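Local coordinates for glucokinase (Enterococcus faecalis, PDB 2QM1), which probably phosphorylates glucose with ATP as a zinc-containing glucokinase of the ROK family, at residues V197-A200 with R201-E205; L240-V243 with D244-F248. All coordinates share one frame; numbering follows the deposited sequence. Where two conformers were deposited one is given.

Contact 1: residues V197-A200 with R201-E205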
ATOM      1  N   VAL B 197      21.381  17.172  -1.612  1.00 43.07           N
ATOM      2  CA  VAL B 197      22.782  17.541  -1.690  1.00 41.74           C
ATOM      3  C   VAL B 197      23.553  16.411  -2.345  1.00 41.43           C
ATOM      4  O   VAL B 197      24.340  16.631  -3.264  1.00 41.41           O
ATOM      5  CB  VAL B 197      23.327  17.836  -0.241  1.00 41.84           C
ATOM      6  CG1 VAL B 197      24.934  17.803  -0.151  1.00 41.95           C
ATOM      7  CG2 VAL B 197      22.750  19.138   0.287  1.00 40.67           C
ATOM      8  N   ARG B 198      23.339  15.183  -1.898  1.00 41.20           N
ATOM      9  CA  ARG B 198      24.059  14.085  -2.519  1.00 42.60           C
ATOM     10  C   ARG B 198      23.724  14.000  -4.010  1.00 41.52           C
ATOM     11  O   ARG B 198      24.602  13.801  -4.820  1.00 43.51           O
ATOM     12  CB  ARG B 198      23.766  12.775  -1.798  1.00 43.13           C
ATOM     13  CG  ARG B 198      24.692  11.633  -2.126  1.00 49.08           C
ATOM     14  CD  ARG B 198      24.635  10.616  -0.968  1.00 53.73           C
ATOM     15  NE  ARG B 198      23.274  10.552  -0.470  1.00 56.27           N
ATOM     16  CZ  ARG B 198      22.886  10.633   0.805  1.00 57.94           C
ATOM     17  NH1 ARG B 198      23.748  10.730   1.820  1.00 55.66           N
ATOM     18  NH2 ARG B 198      21.590  10.582   1.058  1.00 57.33           N
ATOM     19  N   VAL B 199      22.470  14.198  -4.386  1.00 40.94           N
ATOM     20  CA  VAL B 199      22.109  14.129  -5.805  1.00 40.51           C
ATOM     21  C   VAL B 199      22.823  15.278  -6.526  1.00 41.09           C
ATOM     22  O   VAL B 199      23.219  15.158  -7.680  1.00 41.05           O
ATOM     23  CB  VAL B 199      20.574  14.269  -6.013  1.00 39.36           C
ATOM     24  CG1 VAL B 199      20.244  14.722  -7.428  1.00 37.93           C
ATOM     25  CG2 VAL B 199      19.833  12.941  -5.659  1.00 38.33           C
ATOM     26  N   ALA B 200      22.927  16.423  -5.852  1.00 41.30           N
ATOM     27  CA  ALA B 200      23.545  17.576  -6.492  1.00 42.14           C
ATOM     28  C   ALA B 200      25.082  17.368  -6.607  1.00 42.43           C
ATOM     29  O   ALA B 200      25.668  17.671  -7.650  1.00 42.75           O
ATOM     30  CB  ALA B 200      23.166  18.879  -5.741  1.00 40.63           C
ATOM     31  N   ARG B 201      25.685  16.822  -5.542  0.60 43.06           N
ATOM     32  CA  ARG B 201      27.125  16.453  -5.481  0.60 43.97           C
ATOM     33  C   ARG B 201      27.556  15.548  -6.613  0.60 45.37           C
ATOM     34  O   ARG B 201      28.731  15.516  -6.976  0.60 46.36           O
ATOM     35  CB  ARG B 201      27.465  15.738  -4.157  0.60 42.72           C
ATOM     36  CG  ARG B 201      28.194  16.593  -3.196  0.60 39.28           C
ATOM     37  CD  ARG B 201      28.037  16.101  -1.774  0.60 37.23           C
ATOM     38  NE  ARG B 201      28.389  17.148  -0.848  0.60 32.08           N
ATOM     39  CZ  ARG B 201      28.489  16.995   0.463  0.60 33.23           C
ATOM     40  NH1 ARG B 201      28.280  15.811   1.031  0.60 32.91           N
ATOM     41  NH2 ARG B 201      28.823  18.030   1.202  0.60 30.79           N
ATOM     42  N   HIS B 202      26.603  14.803  -7.159  1.00 46.78           N
ATOM     43  CA  HIS B 202      26.914  13.828  -8.181  1.00 48.43           C
ATOM     44  C   HIS B 202      26.504  14.191  -9.582  1.00 48.00           C
ATOM     45  O   HIS B 202      27.073  13.681 -10.513  1.00 49.20           O
ATOM     46  CB  HIS B 202      26.488  12.436  -7.719  1.00 48.97           C
ATOM     47  CG  HIS B 202      27.329  11.937  -6.580  1.00 51.52           C
ATOM     48  ND1 HIS B 202      28.577  11.377  -6.768  1.00 53.85           N
ATOM     49  CD2 HIS B 202      27.128  11.966  -5.243  1.00 52.34           C
ATOM     50  CE1 HIS B 202      29.098  11.062  -5.598  1.00 54.58           C
ATOM     51  NE2 HIS B 202      28.240  11.413  -4.656  1.00 56.92           N
ATOM     52  N   LEU B 203      25.575  15.128  -9.715  1.00 48.71           N
ATOM     53  CA  LEU B 203      25.191  15.686 -10.996  1.00 48.26           C
ATOM     54  C   LEU B 203      26.086  16.842 -11.426  1.00 49.11           C
ATOM     55  O   LEU B 203      26.012  17.311 -12.563  1.00 48.72           O
ATOM     56  CB  LEU B 203      23.762  16.201 -10.915  1.00 48.72           C
ATOM     57  CG  LEU B 203      22.575  15.267 -10.995  1.00 47.63           C
ATOM     58  CD1 LEU B 203      21.331  16.116 -10.893  1.00 49.99           C
ATOM     59  CD2 LEU B 203      22.593  14.644 -12.338  1.00 50.82           C
ATOM     60  N   SER B 204      26.888  17.330 -10.486  1.00 49.67           N
ATOM     61  CA  SER B 204      27.750  18.490 -10.687  1.00 50.87           C
ATOM     62  C   SER B 204      28.655  18.288 -11.901  1.00 50.85           C
ATOM     63  O   SER B 204      28.794  19.167 -12.738  1.00 50.77           O
ATOM     64  CB  SER B 204      28.575  18.748  -9.425  1.00 50.20           C
ATOM     65  OG  SER B 204      29.737  19.496  -9.709  1.00 52.67           O
ATOM     66  N   GLU B 205      29.252  17.106 -11.964  1.00 52.23           N
ATOM     67  CA  GLU B 205      30.065  16.646 -13.087  1.00 54.11           C
ATOM     68  C   GLU B 205      29.323  16.580 -14.448  1.00 55.38           C
ATOM     69  O   GLU B 205      29.957  16.462 -15.494  1.00 55.27           O
ATOM     70  CB  GLU B 205      30.597  15.255 -12.758  1.00 54.09           C
ATOM     71  CG  GLU B 205      29.511  14.199 -12.809  1.00 54.63           C
ATOM     72  CD  GLU B 205      29.951  12.876 -12.280  1.00 57.14           C
ATOM     73  OE1 GLU B 205      29.776  11.892 -13.017  1.00 59.28           O
ATOM     74  OE2 GLU B 205      30.471  12.806 -11.138  1.00 58.36           O
TER
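Arg201 reaches back along its own helix to Val197, one turn earlier, an i to i+4 pairing in the last turns of helix 193-203. Its CB sits close to two carbonyl oxygens, Val197 O and Arg198 O, and CG still lies near the first of these. Two conformers of Arg201 were modelled, and the path beyond CB holds for this one. The chain runs extended, and CD comes alongside Val197 CG1 at 3.9 Å. The same methyl then lies over one face of the guanidinium, displaced toward its rim, with Arg201 NE 3.6 Å from Val197 CG1. That methyl is anti to the backbone N of Val197 (chi1 162°), which turns it toward the arginine. At the far end Arg201 NH2 makes a long, weak ion pair with Asp222. In the backbone, Arg201 N is hydrogen-bonded to Val197 O at 2.7 Å, nearly straight. Further on the bonding is less regular: Leu203 N is hydrogen-bonded to Val199 O at 3.1 Å, Ser204 N only weakly to Ala200 O, and residues 204-205 are 3-10. Ser204 OG is hydrogen-bonded to Asp218 OD1. Buried Val199 CG1 packs alongside Leu203 CD1. Exposed His202 brings its ring edge to the backbone, CD2 lying 3.2 Å from Arg198 O in the ring plane.

Contact 2: residues L240-V243 with D244-F248; sequences LMVV and DRVCF
Four backbone hydrogen bonds tie Leu240, Met241, Val242 and Val243 to the residues four places on. The two later ones are the shorter: Val246 N to Val242 O and Cys247 N to Val243 O are each 2.8 Å, with C=O...N angles of 160° and 165°. Asp244 N approaches Leu240 O differently, from above the carbonyl plane at 3.1 Å. This regular alpha-helical pattern belongs to the long helix 237-261, here packed among helices 193-203, 225-233 and 277-289. Apolar contacts follow the same spacing. Val243 CG1 lies 4.1 Å from Cys247 SG, and the sulfur is directed back along the helix by a chi1 of -66°, anti to its own carbonyl carbon. Both side chains also touch Phe229 and Arg282 of the flanking helices. Val242 CG1 and Val246 CG2 are more loosely paired, 4.4 Å apart, on the side that meets helix 193-203. Among the polar side chains, Asp244 lays its CB against the backbone, close to the oxygens of Leu240 and Met241, and its OD1 is hydrogen-bonded to Tyr286. Arg245 likewise meets the preceding turn through its base, CB being 3.5 Å from Val242 O, before its chain bends away at chi2 and chi3.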
ATOM      1  N   LEU B 240      17.928  23.508 -11.349  1.00 46.65           N
ATOM      2  CA  LEU B 240      16.780  22.989 -12.097  1.00 46.68           C
ATOM      3  C   LEU B 240      17.021  21.539 -12.519  1.00 46.69           C
ATOM      4  O   LEU B 240      16.071  20.758 -12.639  1.00 46.56           O
ATOM      5  CB  LEU B 240      16.496  23.865 -13.338  1.00 47.16           C
ATOM      6  CG  LEU B 240      15.837  25.223 -13.071  1.00 46.97           C
ATOM      7  CD1 LEU B 240      15.980  26.192 -14.257  1.00 49.55           C
ATOM      8  CD2 LEU B 240      14.363  24.985 -12.667  1.00 49.02           C
HETATM    9  N   MSE B 241      18.285  21.214 -12.780  1.00 46.50           N
HETATM   10  CA  MSE B 241      18.709  19.852 -13.082  1.00 48.03           C
HETATM   11  C   MSE B 241      18.558  18.962 -11.838  1.00 46.29           C
HETATM   12  O   MSE B 241      18.067  17.833 -11.963  1.00 46.01           O
HETATM   13  CB  MSE B 241      20.152  19.854 -13.593  1.00 48.04           C
HETATM   14  CG  MSE B 241      20.639  18.549 -14.232  1.00 50.29           C
HETATM   15 SE   MSE B 241      22.566  18.562 -14.669  0.55 55.71          SE
HETATM   16  CE  MSE B 241      22.340  19.412 -16.399  1.00 44.85           C
ATOM     17  N   VAL B 242      18.943  19.487 -10.663  1.00 44.67           N
ATOM     18  CA  VAL B 242      18.864  18.751  -9.366  1.00 44.27           C
ATOM     19  C   VAL B 242      17.433  18.503  -8.911  1.00 44.32           C
ATOM     20  O   VAL B 242      17.061  17.365  -8.667  1.00 43.78           O
ATOM     21  CB  VAL B 242      19.663  19.450  -8.219  1.00 44.47           C
ATOM     22  CG1 VAL B 242      19.625  18.615  -6.926  1.00 43.08           C
ATOM     23  CG2 VAL B 242      21.108  19.721  -8.650  1.00 43.36           C
ATOM     24  N   VAL B 243      16.640  19.573  -8.800  1.00 44.67           N
ATOM     25  CA  VAL B 243      15.183  19.479  -8.594  1.00 45.03           C
ATOM     26  C   VAL B 243      14.502  18.459  -9.530  1.00 44.72           C
ATOM     27  O   VAL B 243      13.770  17.622  -9.075  1.00 45.59           O
ATOM     28  CB  VAL B 243      14.504  20.879  -8.736  1.00 44.19           C
ATOM     29  CG1 VAL B 243      13.036  20.769  -8.944  1.00 46.10           C
ATOM     30  CG2 VAL B 243      14.790  21.762  -7.535  1.00 44.74           C
ATOM     31  N   ASP B 244      14.764  18.553 -10.823  1.00 45.05           N
ATOM     32  CA  ASP B 244      14.295  17.610 -11.852  1.00 45.39           C
ATOM     33  C   ASP B 244      14.602  16.145 -11.536  1.00 44.60           C
ATOM     34  O   ASP B 244      13.738  15.270 -11.614  1.00 43.64           O
ATOM     35  CB  ASP B 244      14.982  17.974 -13.154  1.00 45.74           C
ATOM     36  CG  ASP B 244      14.039  18.079 -14.297  1.00 50.46           C
ATOM     37  OD1 ASP B 244      13.188  17.172 -14.463  1.00 55.05           O
ATOM     38  OD2 ASP B 244      14.148  19.088 -15.046  1.00 57.00           O
ATOM     39  N   ARG B 245      15.846  15.886 -11.156  1.00 43.36           N
ATOM     40  CA  ARG B 245      16.223  14.554 -10.769  1.00 41.88           C
ATOM     41  C   ARG B 245      15.474  14.139  -9.501  1.00 40.27           C
ATOM     42  O   ARG B 245      14.990  13.011  -9.406  1.00 36.96           O
ATOM     43  CB  ARG B 245      17.738  14.479 -10.545  1.00 42.31           C
ATOM     44  CG  ARG B 245      18.228  13.088 -10.165  1.00 46.29           C
ATOM     45  CD  ARG B 245      17.823  12.028 -11.248  1.00 55.35           C
ATOM     46  NE  ARG B 245      19.003  11.677 -12.021  1.00 61.86           N
ATOM     47  CZ  ARG B 245      19.299  12.155 -13.207  1.00 62.64           C
ATOM     48  NH1 ARG B 245      20.434  11.795 -13.781  1.00 67.98           N
ATOM     49  NH2 ARG B 245      18.465  12.978 -13.816  1.00 66.90           N
ATOM     50  N   VAL B 246      15.392  15.060  -8.530  1.00 39.79           N
ATOM     51  CA  VAL B 246      14.797  14.742  -7.230  1.00 39.90           C
ATOM     52  C   VAL B 246      13.304  14.399  -7.385  1.00 40.11           C
ATOM     53  O   VAL B 246      12.802  13.439  -6.758  1.00 40.10           O
ATOM     54  CB  VAL B 246      15.032  15.868  -6.127  1.00 39.54           C
ATOM     55  CG1 VAL B 246      14.091  15.672  -4.981  1.00 41.01           C
ATOM     56  CG2 VAL B 246      16.495  15.854  -5.556  1.00 38.28           C
ATOM     57  N   CYS B 247      12.602  15.174  -8.208  1.00 39.61           N
ATOM     58  CA  CYS B 247      11.139  15.035  -8.330  1.00 39.89           C
ATOM     59  C   CYS B 247      10.751  13.861  -9.207  1.00 40.03           C
ATOM     60  O   CYS B 247       9.668  13.306  -9.022  1.00 40.13           O
ATOM     61  CB  CYS B 247      10.520  16.343  -8.830  1.00 39.10           C
ATOM     62  SG  CYS B 247      10.741  17.674  -7.545  1.00 41.49           S
ATOM     63  N   PHE B 248      11.652  13.488 -10.132  1.00 40.10           N
ATOM     64  CA  PHE B 248      11.586  12.193 -10.873  1.00 41.16           C
ATOM     65  C   PHE B 248      11.406  11.038  -9.868  1.00 40.84           C
ATOM     66  O   PHE B 248      10.450  10.256  -9.934  1.00 40.86           O
ATOM     67  CB  PHE B 248      12.836  12.011 -11.777  1.00 39.99           C
ATOM     68  CG  PHE B 248      12.937  10.652 -12.431  1.00 40.76           C
ATOM     69  CD1 PHE B 248      12.345  10.415 -13.669  1.00 40.73           C
ATOM     70  CD2 PHE B 248      13.593   9.595 -11.777  1.00 41.53           C
ATOM     71  CE1 PHE B 248      12.413   9.162 -14.251  1.00 42.34           C
ATOM     72  CE2 PHE B 248      13.656   8.352 -12.334  1.00 40.78           C
ATOM     73  CZ  PHE B 248      13.062   8.133 -13.597  1.00 44.04           C
TER

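In the fold
Contact 1 lies on helix 193-203 and contact 2 on helix 237-261, their centres 11 Å apart, and the two helices pack directly against each other. Ala200 CB meets Val242 CG2 at 3.7 Å, and Val199 CG1 rests on Arg245 CG at 3.8 Å. Leu203 uses both its methyls, CD1 near Met241 O and CD2 3.9 Å from Arg245 NH1. The zinc site lies nearer contact 1, though it supplies no ligand: the side chain of Arg198 is about 10 Å from the ion and hydrogen-bonds to the carbonyl of Thr189, three residues after the zinc ligand Cys186 in the sequence. Contact 2 sits away from the annotated sites, though Phe248 packs on Pro174 of the second subunit.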